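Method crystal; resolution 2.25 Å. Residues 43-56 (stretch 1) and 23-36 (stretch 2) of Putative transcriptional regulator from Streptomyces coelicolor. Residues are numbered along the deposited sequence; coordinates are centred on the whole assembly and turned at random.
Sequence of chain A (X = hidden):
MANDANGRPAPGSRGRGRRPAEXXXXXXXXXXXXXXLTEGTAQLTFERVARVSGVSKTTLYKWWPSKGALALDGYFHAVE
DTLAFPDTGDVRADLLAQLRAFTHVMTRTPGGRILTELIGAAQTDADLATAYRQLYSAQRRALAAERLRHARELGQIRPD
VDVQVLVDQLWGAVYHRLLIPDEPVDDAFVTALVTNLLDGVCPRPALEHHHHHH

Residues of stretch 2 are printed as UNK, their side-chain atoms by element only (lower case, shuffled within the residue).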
# COMPACT_ATOMS: atom_id res chain seq x y z
N GLN A 43 12.71 -11.16 -16.87
CA GLN A 43 12.92 -11.61 -18.24
C GLN A 43 12.90 -10.49 -19.27
O GLN A 43 13.37 -10.66 -20.39
CB GLN A 43 11.85 -12.65 -18.62
CG GLN A 43 12.03 -14.01 -17.96
CD GLN A 43 13.24 -14.74 -18.49
OE1 GLN A 43 14.35 -14.63 -17.95
NE2 GLN A 43 13.05 -15.50 -19.57
N LEU A 44 12.36 -9.33 -18.88
CA LEU A 44 12.29 -8.20 -19.80
C LEU A 44 13.65 -7.54 -20.03
O LEU A 44 14.32 -7.13 -19.09
CB LEU A 44 11.30 -7.16 -19.27
CG LEU A 44 11.05 -5.94 -20.16
CD1 LEU A 44 10.39 -6.38 -21.46
CD2 LEU A 44 10.16 -4.94 -19.43
N THR A 45 14.04 -7.45 -21.30
CA THR A 45 15.30 -6.81 -21.67
C THR A 45 15.10 -5.98 -22.94
O THR A 45 14.23 -6.29 -23.76
CB THR A 45 16.43 -7.83 -21.96
OG1 THR A 45 16.10 -8.56 -23.15
CG2 THR A 45 16.61 -8.80 -20.81
N PHE A 46 15.91 -4.94 -23.10
CA PHE A 46 15.83 -4.10 -24.29
C PHE A 46 16.18 -4.93 -25.53
O PHE A 46 15.56 -4.79 -26.58
CB PHE A 46 16.79 -2.92 -24.15
CG PHE A 46 16.25 -1.80 -23.29
CD1 PHE A 46 15.53 -0.75 -23.85
CD2 PHE A 46 16.45 -1.81 -21.91
CE1 PHE A 46 15.02 0.28 -23.06
CE2 PHE A 46 15.94 -0.78 -21.10
CZ PHE A 46 15.23 0.26 -21.68
N GLU A 47 17.16 -5.82 -25.38
CA GLU A 47 17.61 -6.69 -26.47
C GLU A 47 16.49 -7.63 -26.91
O GLU A 47 16.33 -7.92 -28.09
CB GLU A 47 18.82 -7.52 -26.03
CG GLU A 47 20.14 -7.13 -26.69
CD GLU A 47 21.16 -6.58 -25.70
OE1 GLU A 47 22.34 -6.41 -26.09
OE2 GLU A 47 20.78 -6.31 -24.54
N ARG A 48 15.72 -8.09 -25.94
CA ARG A 48 14.61 -9.00 -26.19
C ARG A 48 13.47 -8.26 -26.89
O ARG A 48 12.88 -8.76 -27.86
CB ARG A 48 14.14 -9.59 -24.86
CG ARG A 48 13.03 -10.62 -24.95
CD ARG A 48 13.54 -12.00 -25.31
NE ARG A 48 12.44 -12.95 -25.36
CZ ARG A 48 11.94 -13.59 -24.30
NH1 ARG A 48 12.45 -13.39 -23.09
NH2 ARG A 48 10.91 -14.41 -24.45
N VAL A 49 13.15 -7.06 -26.41
CA VAL A 49 12.09 -6.26 -27.00
C VAL A 49 12.46 -5.84 -28.43
O VAL A 49 11.63 -5.87 -29.34
CB VAL A 49 11.83 -4.98 -26.17
CG1 VAL A 49 10.87 -4.05 -26.92
CG2 VAL A 49 11.25 -5.36 -24.80
N ALA A 50 13.72 -5.46 -28.62
CA ALA A 50 14.18 -5.04 -29.94
C ALA A 50 14.07 -6.19 -30.93
O ALA A 50 13.65 -5.99 -32.07
CB ALA A 50 15.61 -4.55 -29.86
N ARG A 51 14.43 -7.40 -30.51
CA ARG A 51 14.38 -8.56 -31.39
C ARG A 51 12.94 -8.92 -31.75
O ARG A 51 12.63 -9.18 -32.90
CB ARG A 51 15.05 -9.77 -30.72
CG ARG A 51 15.08 -11.02 -31.61
CD ARG A 51 15.89 -12.15 -30.99
NE ARG A 51 15.30 -12.65 -29.75
CZ ARG A 51 14.17 -13.35 -29.69
NH1 ARG A 51 13.50 -13.65 -30.80
NH2 ARG A 51 13.70 -13.76 -28.51
N VAL A 52 12.08 -8.93 -30.74
CA VAL A 52 10.68 -9.28 -30.91
C VAL A 52 9.87 -8.27 -31.73
O VAL A 52 8.98 -8.64 -32.48
CB VAL A 52 10.00 -9.44 -29.53
CG1 VAL A 52 8.53 -9.74 -29.71
CG2 VAL A 52 10.68 -10.57 -28.76
N SER A 53 10.18 -6.98 -31.57
CA SER A 53 9.45 -5.94 -32.29
C SER A 53 10.05 -5.57 -33.64
O SER A 53 9.34 -5.11 -34.53
CB SER A 53 9.35 -4.69 -31.43
OG SER A 53 10.63 -4.09 -31.26
N GLY A 54 11.35 -5.77 -33.80
CA GLY A 54 12.01 -5.42 -35.05
C GLY A 54 12.49 -3.98 -35.03
O GLY A 54 12.98 -3.47 -36.03
N VAL A 55 12.35 -3.33 -33.88
CA VAL A 55 12.79 -1.94 -33.73
C VAL A 55 14.13 -1.95 -33.00
O VAL A 55 14.31 -2.67 -32.02
CB VAL A 55 11.74 -1.13 -32.92
CG1 VAL A 55 12.22 0.31 -32.72
CG2 VAL A 55 10.39 -1.17 -33.65
N SER A 56 15.08 -1.14 -33.48
CA SER A 56 16.41 -1.10 -32.89
C SER A 56 16.44 -0.61 -31.45
O SER A 56 15.60 0.19 -31.03
CB SER A 56 17.33 -0.21 -33.73
OG SER A 56 16.92 1.15 -33.66
N UNK A 23 2.81 4.78 -34.00
CA UNK A 23 2.40 3.42 -34.33
C UNK A 23 3.52 2.48 -33.89
O UNK A 23 3.26 1.42 -33.32
c UNK A 23 1.01 4.07 -36.39
o UNK A 23 0.90 2.79 -38.39
c UNK A 23 2.17 3.27 -35.83
c UNK A 23 0.89 3.94 -37.90
o UNK A 23 0.80 4.98 -38.58
N UNK A 24 4.75 2.89 -34.16
CA UNK A 24 5.92 2.09 -33.79
C UNK A 24 5.99 1.95 -32.27
O UNK A 24 6.26 0.87 -31.75
c UNK A 24 7.24 2.79 -35.80
c UNK A 24 8.43 1.95 -33.79
c UNK A 24 7.23 2.74 -34.29
N UNK A 25 5.76 3.05 -31.56
CA UNK A 25 5.80 3.04 -30.11
C UNK A 25 4.75 2.07 -29.55
O UNK A 25 5.03 1.32 -28.61
n UNK A 25 4.65 5.74 -25.42
c UNK A 25 5.93 4.68 -28.14
c UNK A 25 6.05 6.18 -27.84
c UNK A 25 5.89 6.22 -25.38
n UNK A 25 6.57 6.43 -26.50
n UNK A 25 6.45 6.47 -24.20
c UNK A 25 5.54 4.46 -29.59
N UNK A 26 3.56 2.07 -30.15
CA UNK A 26 2.47 1.18 -29.72
C UNK A 26 2.83 -0.29 -29.91
O UNK A 26 2.58 -1.11 -29.03
c UNK A 26 1.20 1.51 -30.50
N UNK A 27 3.42 -0.62 -31.06
CA UNK A 27 3.82 -1.99 -31.34
C UNK A 27 4.84 -2.47 -30.31
O UNK A 27 4.76 -3.60 -29.82
o UNK A 27 3.49 -1.51 -36.11
c UNK A 27 3.42 -2.29 -33.86
c UNK A 27 4.06 -2.21 -35.24
o UNK A 27 5.12 -2.84 -35.45
c UNK A 27 4.43 -2.11 -32.74
N UNK A 28 5.80 -1.61 -30.00
CA UNK A 28 6.83 -1.96 -29.02
C UNK A 28 6.18 -2.16 -27.66
O UNK A 28 6.42 -3.16 -26.99
c UNK A 28 8.61 -0.69 -30.25
c UNK A 28 8.89 -1.16 -27.81
c UNK A 28 7.89 -0.84 -28.92
N UNK A 29 5.34 -1.21 -27.26
CA UNK A 29 4.64 -1.28 -25.98
C UNK A 29 3.81 -2.56 -25.92
O UNK A 29 3.69 -3.20 -24.87
c UNK A 29 3.45 2.25 -24.91
c UNK A 29 3.77 -0.03 -25.82
c UNK A 29 5.35 0.85 -24.07
c UNK A 29 3.92 0.85 -24.57
N UNK A 30 3.23 -2.95 -27.05
CA UNK A 30 2.44 -4.17 -27.09
C UNK A 30 3.36 -5.37 -26.85
O UNK A 30 3.02 -6.29 -26.11
n UNK A 30 -0.25 -5.80 -28.01
c UNK A 30 -0.66 -7.03 -28.23
n UNK A 30 0.27 -7.67 -28.92
c UNK A 30 0.99 -5.62 -28.57
c UNK A 30 1.76 -4.34 -28.45
c UNK A 30 1.32 -6.80 -29.15
N UNK A 31 4.54 -5.34 -27.47
CA UNK A 31 5.49 -6.43 -27.29
C UNK A 31 5.95 -6.49 -25.84
O UNK A 31 6.10 -7.57 -25.27
c UNK A 31 6.70 -6.24 -28.21
N UNK A 32 6.17 -5.32 -25.23
CA UNK A 32 6.60 -5.28 -23.84
C UNK A 32 5.55 -5.88 -22.91
O UNK A 32 5.87 -6.70 -22.04
c UNK A 32 7.21 -3.83 -21.88
c UNK A 32 6.87 -3.84 -23.37
c UNK A 32 8.00 -3.23 -24.18
N UNK A 33 4.29 -5.49 -23.11
CA UNK A 33 3.22 -6.00 -22.28
C UNK A 33 3.08 -7.50 -22.37
O UNK A 33 2.88 -8.18 -21.36
N UNK A 34 3.19 -8.02 -23.59
CA UNK A 34 3.07 -9.45 -23.85
C UNK A 34 4.18 -10.25 -23.16
O UNK A 34 3.92 -11.28 -22.53
o UNK A 34 6.15 -9.93 -26.90
c UNK A 34 3.11 -9.71 -25.36
c UNK A 34 4.18 -10.72 -25.80
c UNK A 34 4.95 -10.27 -27.04
o UNK A 34 4.35 -10.26 -28.15
N UNK A 35 5.41 -9.76 -23.28
CA UNK A 35 6.56 -10.42 -22.66
C UNK A 35 6.48 -10.30 -21.14
O UNK A 35 6.67 -11.28 -20.42
c UNK A 35 9.27 -11.82 -23.08
c UNK A 35 7.85 -9.77 -23.16
c UNK A 35 10.32 -9.56 -23.31
c UNK A 35 9.18 -10.35 -22.69
N UNK A 36 6.19 -9.10 -20.67
CA UNK A 36 6.09 -8.83 -19.24
C UNK A 36 5.06 -9.71 -18.55
O UNK A 36 5.35 -10.33 -17.53
c UNK A 36 7.27 -6.89 -17.14
c UNK A 36 5.75 -7.35 -19.05
c UNK A 36 5.53 -5.23 -17.79
c UNK A 36 5.87 -6.70 -17.67

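Position 23 carries three carbons in a row, the third bearing two oxygens, and lies out of reach of stretch 1; a carboxylate on a chain of this length is Glu23. At position 24 a single carbon carries two others, three in all, and one of the branches packs against Val55. Branching directly at CB with no oxygen identifies Val24, whose CG1 lies 3.7 Å from Val55 CG2. Position 25 has three carbons, a nitrogen, and a carbon holding two more nitrogens. This guanidinium belongs to Arg25, whose CA-to-CB bond points away from stretch 1. Position 26 has one side-chain carbon and is out of reach of stretch 1: Ala26.

Position 27 repeats the pattern of three carbons ending in two oxygens. Its CA-to-CB bond points toward stretch 1 without making a close contact; it is Glu27. Its OE1 stays 4.9 Å from Ser53 O. At position 28 one carbon again forks into two, and the group is buried among Val49, Ser53 and Val55. This is Val28: its CG1 is 3.6 Å from Val49 CG1, and its CG2 is 3.9 Å from Val55 CG2.

Position 29 has four carbons forked at the second and is directed away from stretch 1, so Leu29 is buried without help from this contact. Position 30 shows one carbon and then a five-membered ring of three carbons and two nitrogens, the imidazole of His30, exposed and out of reach. A lone carbon at position 31 points toward Val52 and Ser53. It is Ala31, with CB 4.2 Å from Val52 CG1, and the single carbon is covered by Val52 and Ser53. Position 32, one carbon carrying two, sits between Leu44 and Val49 and is Val32; its CG1 is 4.0 Å from Leu44 CD2 and its CG2 3.9 Å from Val49 CG2.

Position 33 has no side-chain atoms and is Gly33; a CB here would point away from stretch 1. At position 34 three carbons end in two oxygens, one of which approaches Val52; this is Glu34, with OE2 3.7 Å from Val52 CG1. Position 35 has four carbons forked at the second, directed toward Leu44 and Arg48. This is Leu35, the most extensively covered residue of the contact, with CD2 3.3 Å from Arg48 CG and 3.7 Å from Leu44 CD1, while CD1 lies over one face of the Arg48 guanidinium. Position 36 has the same forked four carbons, with one tip near Leu44. It is Leu36, with CD1 4.2 Å from Leu44 CD2.

The contact is made by packing, with no hydrogen bond between the stretches. The helices cross at 120°, their axes approaching to 9.4 Å, and together the stretches bury 624 Å². Val24, Val28, Ala31, Val32, Leu35 and Leu36 form an apolar stripe at helical spacing. Stretch 1 satisfies its own polar groups near this surface: Ser53 OG donates to Val49 O at 2.8 Å and accepts from Val55 N at 3.2 Å, linking the helix end to the turn that brings Val55 against Val24 and Val28.

Stretch 2, residues 23-36: EVRAEVLHAVGELL
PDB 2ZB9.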